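Local coordinates for hemerythrin HHE cation binding domain protein (Mycobacterium kansasii, PDB 6TYJ) that binds zinc and ferric ions in a hemerythrin-like bundle of helices, and is of unsettled physiological role, at residues A[49-62]-A[143-157]. Residues are numbered along the deposited sequence; the frame is centred on the assembly and turned at random. Where two conformers were deposited one is given.
Sequences IELDIHFRIEDDLY and MAARMEQYRGSALYK. With ZN (zinc ion), chain B; ZN (zinc ion), chain D.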
loop_
_atom_site.group_PDB
_atom_site.type_symbol
_atom_site.label_atom_id
_atom_site.label_comp_id
_atom_site.label_asym_id
_atom_site.label_seq_id
_atom_site.Cartn_x
_atom_site.Cartn_y
_atom_site.Cartn_z
ATOM N N ILE A 49 -2.573 1.865 -8.044
ATOM C CA ILE A 49 -3.212 3.081 -7.521
ATOM C C ILE A 49 -3.390 2.980 -6.011
ATOM O O ILE A 49 -3.010 3.892 -5.250
ATOM C CB ILE A 49 -4.556 3.316 -8.237
ATOM C CG1 ILE A 49 -4.319 3.675 -9.713
ATOM C CG2 ILE A 49 -5.406 4.360 -7.497
ATOM C CD1 ILE A 49 -5.561 3.652 -10.553
ATOM N N GLU A 50 -3.980 1.874 -5.542
ATOM C CA GLU A 50 -4.239 1.725 -4.117
ATOM C C GLU A 50 -2.939 1.656 -3.335
ATOM O O GLU A 50 -2.849 2.196 -2.231
ATOM C CB GLU A 50 -5.114 0.478 -3.853
ATOM C CG GLU A 50 -6.506 0.589 -4.495
ATOM C CD GLU A 50 -7.217 1.888 -4.167
ATOM O OE1 GLU A 50 -7.346 2.219 -2.971
ATOM O OE2 GLU A 50 -7.680 2.558 -5.117
ATOM N N LEU A 51 -1.912 1.009 -3.896
ATOM C CA LEU A 51 -0.628 0.923 -3.207
ATOM C C LEU A 51 0.006 2.301 -3.066
ATOM O O LEU A 51 0.490 2.657 -1.988
ATOM C CB LEU A 51 0.313 -0.032 -3.950
ATOM C CG LEU A 51 1.745 -0.186 -3.428
ATOM C CD1 LEU A 51 1.756 -0.434 -1.926
ATOM C CD2 LEU A 51 2.493 -1.309 -4.163
ATOM N N ASP A 52 0.034 3.069 -4.159
ATOM C CA ASP A 52 0.530 4.450 -4.135
ATOM C C ASP A 52 -0.092 5.233 -2.994
ATOM O O ASP A 52 0.618 5.829 -2.167
ATOM C CB ASP A 52 0.214 5.114 -5.483
ATOM C CG ASP A 52 0.671 6.556 -5.572
ATOM O OD1 ASP A 52 1.604 6.942 -4.858
ATOM O OD2 ASP A 52 0.084 7.302 -6.369
ATOM N N ILE A 53 -1.417 5.232 -2.913
ATOM C CA ILE A 53 -2.039 6.098 -1.916
ATOM C C ILE A 53 -1.886 5.530 -0.513
ATOM O O ILE A 53 -1.848 6.294 0.475
ATOM C CB ILE A 53 -3.501 6.384 -2.268
ATOM C CG1 ILE A 53 -4.383 5.175 -2.076
ATOM C CG2 ILE A 53 -3.618 6.859 -3.716
ATOM C CD1 ILE A 53 -5.777 5.416 -2.728
ATOM N N HIS A 54 -1.766 4.205 -0.397
ATOM C CA HIS A 54 -1.604 3.578 0.903
ATOM C C HIS A 54 -0.287 3.964 1.551
ATOM O O HIS A 54 -0.261 4.388 2.723
ATOM C CB HIS A 54 -1.667 2.070 0.739
ATOM C CG HIS A 54 -1.673 1.341 2.034
ATOM N ND1 HIS A 54 -2.806 1.201 2.795
ATOM C CD2 HIS A 54 -0.685 0.700 2.701
ATOM C CE1 HIS A 54 -2.523 0.501 3.882
ATOM N NE2 HIS A 54 -1.239 0.197 3.848
ATOM N N PHE A 55 0.819 3.832 0.805
ATOM C CA PHE A 55 2.115 4.201 1.363
ATOM C C PHE A 55 2.168 5.687 1.669
ATOM O O PHE A 55 2.812 6.083 2.644
ATOM C CB PHE A 55 3.258 3.794 0.431
ATOM C CG PHE A 55 3.591 2.328 0.501
ATOM C CD1 PHE A 55 2.800 1.459 1.238
ATOM C CD2 PHE A 55 4.716 1.837 -0.142
ATOM C CE1 PHE A 55 3.104 0.093 1.313
ATOM C CE2 PHE A 55 5.025 0.492 -0.074
ATOM C CZ PHE A 55 4.218 -0.381 0.661
ATOM N N ARG A 56 1.492 6.516 0.866
ATOM C CA ARG A 56 1.517 7.960 1.128
ATOM C C ARG A 56 0.760 8.307 2.398
ATOM O O ARG A 56 1.236 9.142 3.191
ATOM C CB ARG A 56 0.933 8.720 -0.057
ATOM C CG ARG A 56 1.857 8.802 -1.251
ATOM C CD ARG A 56 1.290 9.730 -2.305
ATOM N NE ARG A 56 1.989 9.547 -3.565
ATOM C CZ ARG A 56 2.995 10.307 -3.970
ATOM N NH1 ARG A 56 3.412 11.310 -3.213
ATOM N NH2 ARG A 56 3.571 10.074 -5.139
ATOM N N ILE A 57 -0.436 7.733 2.602
ATOM C CA ILE A 57 -1.107 8.082 3.849
ATOM C C ILE A 57 -0.337 7.543 5.043
ATOM O O ILE A 57 -0.305 8.221 6.093
ATOM C CB ILE A 57 -2.593 7.667 3.894
ATOM C CG1 ILE A 57 -2.786 6.157 3.957
ATOM C CG2 ILE A 57 -3.371 8.283 2.726
ATOM C CD1 ILE A 57 -4.241 5.801 4.207
ATOM N N GLU A 58 0.342 6.396 4.915
ATOM C CA GLU A 58 1.176 5.909 6.008
ATOM C C GLU A 58 2.340 6.876 6.248
ATOM O O GLU A 58 2.571 7.317 7.388
ATOM C CB GLU A 58 1.621 4.450 5.720
ATOM C CG GLU A 58 0.510 3.454 5.991
ATOM C CD GLU A 58 0.896 2.058 5.648
ATOM O OE1 GLU A 58 1.877 1.865 4.943
ATOM O OE2 GLU A 58 0.164 1.164 6.101
ATOM N N ASP A 59 3.052 7.277 5.176
ATOM C CA ASP A 59 4.235 8.103 5.358
ATOM C C ASP A 59 3.885 9.537 5.749
ATOM O O ASP A 59 4.655 10.173 6.466
ATOM C CB ASP A 59 5.065 8.139 4.075
ATOM C CG ASP A 59 5.819 6.851 3.825
ATOM O OD1 ASP A 59 6.064 6.101 4.804
ATOM O OD2 ASP A 59 6.180 6.620 2.659
ATOM N N ASP A 60 2.739 10.048 5.288
ATOM C CA ASP A 60 2.430 11.474 5.448
ATOM C C ASP A 60 1.596 11.773 6.680
ATOM O O ASP A 60 1.647 12.913 7.189
ATOM C CB ASP A 60 1.673 11.979 4.218
ATOM C CG ASP A 60 2.484 11.869 2.930
ATOM O OD1 ASP A 60 3.713 11.607 2.980
ATOM O OD2 ASP A 60 1.896 12.099 1.857
ATOM N N LEU A 61 0.811 10.809 7.159
ATOM C CA LEU A 61 -0.099 11.043 8.276
ATOM C C LEU A 61 0.100 10.038 9.403
ATOM O O LEU A 61 0.273 10.434 10.560
ATOM C CB LEU A 61 -1.550 11.022 7.793
ATOM C CG LEU A 61 -1.932 12.261 6.975
ATOM C CD1 LEU A 61 -3.266 12.151 6.273
ATOM C CD2 LEU A 61 -1.943 13.459 7.905
ATOM N N TYR A 62 0.066 8.735 9.103
ATOM C CA TYR A 62 -0.010 7.774 10.201
ATOM C C TYR A 62 1.333 7.603 10.910
ATOM O O TYR A 62 1.419 7.700 12.141
ATOM C CB TYR A 62 -0.496 6.427 9.662
ATOM C CG TYR A 62 -0.721 5.407 10.770
ATOM C CD1 TYR A 62 -1.729 5.596 11.703
ATOM C CD2 TYR A 62 0.092 4.278 10.893
ATOM C CE1 TYR A 62 -1.945 4.664 12.711
ATOM C CE2 TYR A 62 -0.109 3.343 11.925
ATOM C CZ TYR A 62 -1.127 3.549 12.821
ATOM O OH TYR A 62 -1.370 2.652 13.841
ATOM N N MET A 143 -6.999 10.923 7.339
ATOM C CA MET A 143 -6.478 9.899 6.438
ATOM C C MET A 143 -7.503 9.518 5.384
ATOM O O MET A 143 -7.159 9.322 4.214
ATOM C CB MET A 143 -6.049 8.666 7.235
ATOM C CG MET A 143 -4.791 8.906 8.050
ATOM S SD MET A 143 -4.491 7.647 9.315
ATOM C CE MET A 143 -4.285 6.210 8.324
ATOM N N ALA A 144 -8.757 9.346 5.781
ATOM C CA ALA A 144 -9.780 9.009 4.801
ATOM C C ALA A 144 -9.913 10.091 3.740
ATOM O O ALA A 144 -10.009 9.786 2.543
ATOM C CB ALA A 144 -11.109 8.765 5.504
ATOM N N ALA A 145 -9.899 11.366 4.147
ATOM C CA ALA A 145 -9.979 12.432 3.150
ATOM C C ALA A 145 -8.725 12.475 2.283
ATOM O O ALA A 145 -8.813 12.688 1.073
ATOM C CB ALA A 145 -10.209 13.791 3.833
ATOM N N ARG A 146 -7.545 12.350 2.893
ATOM C CA ARG A 146 -6.330 12.393 2.109
ATOM C C ARG A 146 -6.280 11.222 1.129
ATOM O O ARG A 146 -5.737 11.369 0.026
ATOM C CB ARG A 146 -5.123 12.403 3.038
ATOM C CG ARG A 146 -3.820 12.823 2.380
ATOM C CD ARG A 146 -3.750 14.338 2.043
ATOM N NE ARG A 146 -3.694 15.189 3.243
ATOM C CZ ARG A 146 -2.575 15.482 3.912
ATOM N NH1 ARG A 146 -1.394 15.010 3.506
ATOM N NH2 ARG A 146 -2.641 16.245 4.995
ATOM N N MET A 147 -6.863 10.067 1.494
ATOM C CA MET A 147 -6.891 8.937 0.563
ATOM C C MET A 147 -7.655 9.293 -0.709
ATOM O O MET A 147 -7.210 8.970 -1.819
ATOM C CB MET A 147 -7.501 7.701 1.232
ATOM C CG MET A 147 -7.142 6.395 0.553
ATOM S SD MET A 147 -7.960 4.971 1.313
ATOM C CE MET A 147 -7.696 5.296 3.044
ATOM N N GLU A 148 -8.805 9.966 -0.574
ATOM C CA GLU A 148 -9.556 10.396 -1.747
ATOM C C GLU A 148 -8.739 11.385 -2.586
ATOM O O GLU A 148 -8.675 11.281 -3.819
ATOM C CB GLU A 148 -10.876 11.035 -1.307
ATOM C CG GLU A 148 -11.610 11.738 -2.440
ATOM C CD GLU A 148 -12.714 10.897 -3.055
ATOM O OE1 GLU A 148 -13.205 9.961 -2.389
ATOM O OE2 GLU A 148 -13.093 11.181 -4.209
ATOM N N GLN A 149 -8.119 12.370 -1.931
ATOM C CA GLN A 149 -7.280 13.312 -2.664
ATOM C C GLN A 149 -6.132 12.596 -3.372
ATOM O O GLN A 149 -5.853 12.853 -4.554
ATOM C CB GLN A 149 -6.751 14.361 -1.697
ATOM C CG GLN A 149 -5.705 15.278 -2.290
ATOM C CD GLN A 149 -4.911 15.937 -1.179
ATOM O OE1 GLN A 149 -5.490 16.451 -0.218
ATOM N NE2 GLN A 149 -3.600 15.886 -1.284
ATOM N N TYR A 150 -5.456 11.683 -2.667
ATOM C CA TYR A 150 -4.333 10.986 -3.286
ATOM C C TYR A 150 -4.801 10.056 -4.403
ATOM O O TYR A 150 -4.097 9.868 -5.403
ATOM C CB TYR A 150 -3.564 10.173 -2.242
ATOM C CG TYR A 150 -2.736 10.975 -1.263
ATOM C CD1 TYR A 150 -2.442 12.302 -1.485
ATOM C CD2 TYR A 150 -2.195 10.343 -0.147
ATOM C CE1 TYR A 150 -1.668 13.020 -0.580
ATOM C CE2 TYR A 150 -1.416 11.034 0.755
ATOM C CZ TYR A 150 -1.168 12.372 0.534
ATOM O OH TYR A 150 -0.403 13.089 1.448
ATOM N N ARG A 151 -5.981 9.461 -4.265
ATOM C CA ARG A 151 -6.458 8.638 -5.367
ATOM C C ARG A 151 -6.725 9.485 -6.605
ATOM O O ARG A 151 -6.427 9.063 -7.725
ATOM C CB ARG A 151 -7.700 7.844 -4.960
ATOM C CG ARG A 151 -8.047 6.795 -6.016
ATOM C CD ARG A 151 -9.245 5.920 -5.637
ATOM N NE ARG A 151 -9.016 5.014 -4.514
ATOM C CZ ARG A 151 -9.486 5.186 -3.282
ATOM N NH1 ARG A 151 -10.218 6.265 -2.973
ATOM N NH2 ARG A 151 -9.228 4.276 -2.354
ATOM N N GLY A 152 -7.259 10.695 -6.415
ATOM C CA GLY A 152 -7.446 11.595 -7.544
ATOM C C GLY A 152 -6.146 11.911 -8.256
ATOM O O GLY A 152 -6.074 11.874 -9.483
ATOM N N SER A 153 -5.100 12.254 -7.490
ATOM C CA SER A 153 -3.838 12.581 -8.146
ATOM C C SER A 153 -3.165 11.344 -8.730
ATOM O O SER A 153 -2.537 11.444 -9.792
ATOM C CB SER A 153 -2.910 13.337 -7.182
ATOM O OG SER A 153 -2.671 12.614 -5.994
ATOM N N ALA A 154 -3.310 10.178 -8.092
ATOM C CA ALA A 154 -2.765 8.948 -8.652
ATOM C C ALA A 154 -3.415 8.648 -9.997
ATOM O O ALA A 154 -2.731 8.329 -10.979
ATOM C CB ALA A 154 -2.972 7.821 -7.640
ATOM N N LEU A 155 -4.743 8.789 -10.069
ATOM C CA LEU A 155 -5.457 8.555 -11.327
ATOM C C LEU A 155 -5.021 9.547 -12.391
ATOM O O LEU A 155 -4.814 9.175 -13.553
ATOM C CB LEU A 155 -6.961 8.681 -11.109
ATOM C CG LEU A 155 -7.576 7.540 -10.320
ATOM C CD1 LEU A 155 -8.996 7.911 -9.974
ATOM C CD2 LEU A 155 -7.522 6.316 -11.194
ATOM N N TYR A 156 -4.919 10.825 -12.017
ATOM C CA TYR A 156 -4.426 11.840 -12.946
ATOM C C TYR A 156 -3.082 11.425 -13.533
ATOM O O TYR A 156 -2.865 11.517 -14.745
ATOM C CB TYR A 156 -4.324 13.185 -12.239
ATOM C CG TYR A 156 -3.820 14.336 -13.087
ATOM C CD1 TYR A 156 -4.684 15.080 -13.874
ATOM C CD2 TYR A 156 -2.485 14.686 -13.067
ATOM C CE1 TYR A 156 -4.218 16.162 -14.627
ATOM C CE2 TYR A 156 -2.004 15.744 -13.822
ATOM C CZ TYR A 156 -2.875 16.481 -14.594
ATOM O OH TYR A 156 -2.391 17.534 -15.335
ATOM N N LYS A 157 -2.173 10.947 -12.685
ATOM C CA LYS A 157 -0.882 10.475 -13.180
ATOM C C LYS A 157 -1.047 9.303 -14.139
ATOM O O LYS A 157 -0.464 9.290 -15.230
ATOM C CB LYS A 157 0.011 10.065 -12.013
ATOM C CG LYS A 157 0.397 11.198 -11.103
ATOM C CD LYS A 157 1.171 10.667 -9.922
ATOM C CE LYS A 157 1.513 11.775 -8.959
ATOM N NZ LYS A 157 2.036 11.218 -7.688
HETATM ZN ZN ZN B . -0.155 -0.625 5.454
HETATM ZN ZN ZN D . 7.192 4.943 2.616
HETATM O O HOH W 1 8.951 5.092 3.348
HETATM O O HOH W 2 0.570 15.321 5.857
HETATM O O HOH W 3 7.387 4.715 0.641
#
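Tyr150 lies with its ring wedged among Ile53, Arg56, Ile57 and Asp60, a knob-into-hole fit between segments 49-62 and 143-157, which run roughly antiparallel with 136° between their N-to-C directions. Over one ring face runs the aliphatic part of Arg56, its CD 4.2 Å from the centroid of the Tyr150 ring in a CH-pi contact; CG of Arg146 packs on the opposite face. At the far end Tyr150 OH gives a weak bond to Asp60 OD2, 2.5 Å away, while accepting from Arg146 NH1 in the guanidinium plane.

Ile53 returns the fit, seated among Met147, Tyr150, Arg151 and Ala154. Its chi1 of 71°, together with an extended chi2, carries CD1 over one face of the Arg151 guanidinium, toward the rim. That group meets the Glu50 carboxylate side-on and nearly coplanar: NE reaches OE2 and NH2 reaches OE1 of Glu50, both at 2.9 Å and both on syn lone pairs. His19 NE2 also hydrogen-bonds Glu50 OE1. Further along, Leu61 CB touches Met143 CG at 3.9 Å.

His54 and Glu58 point away from this interface to bind zinc. Helix 133-161 thus packs on the outer side of a metal-carrying helix, and the two-pronged salt bridge should fix the rotation of both charged groups.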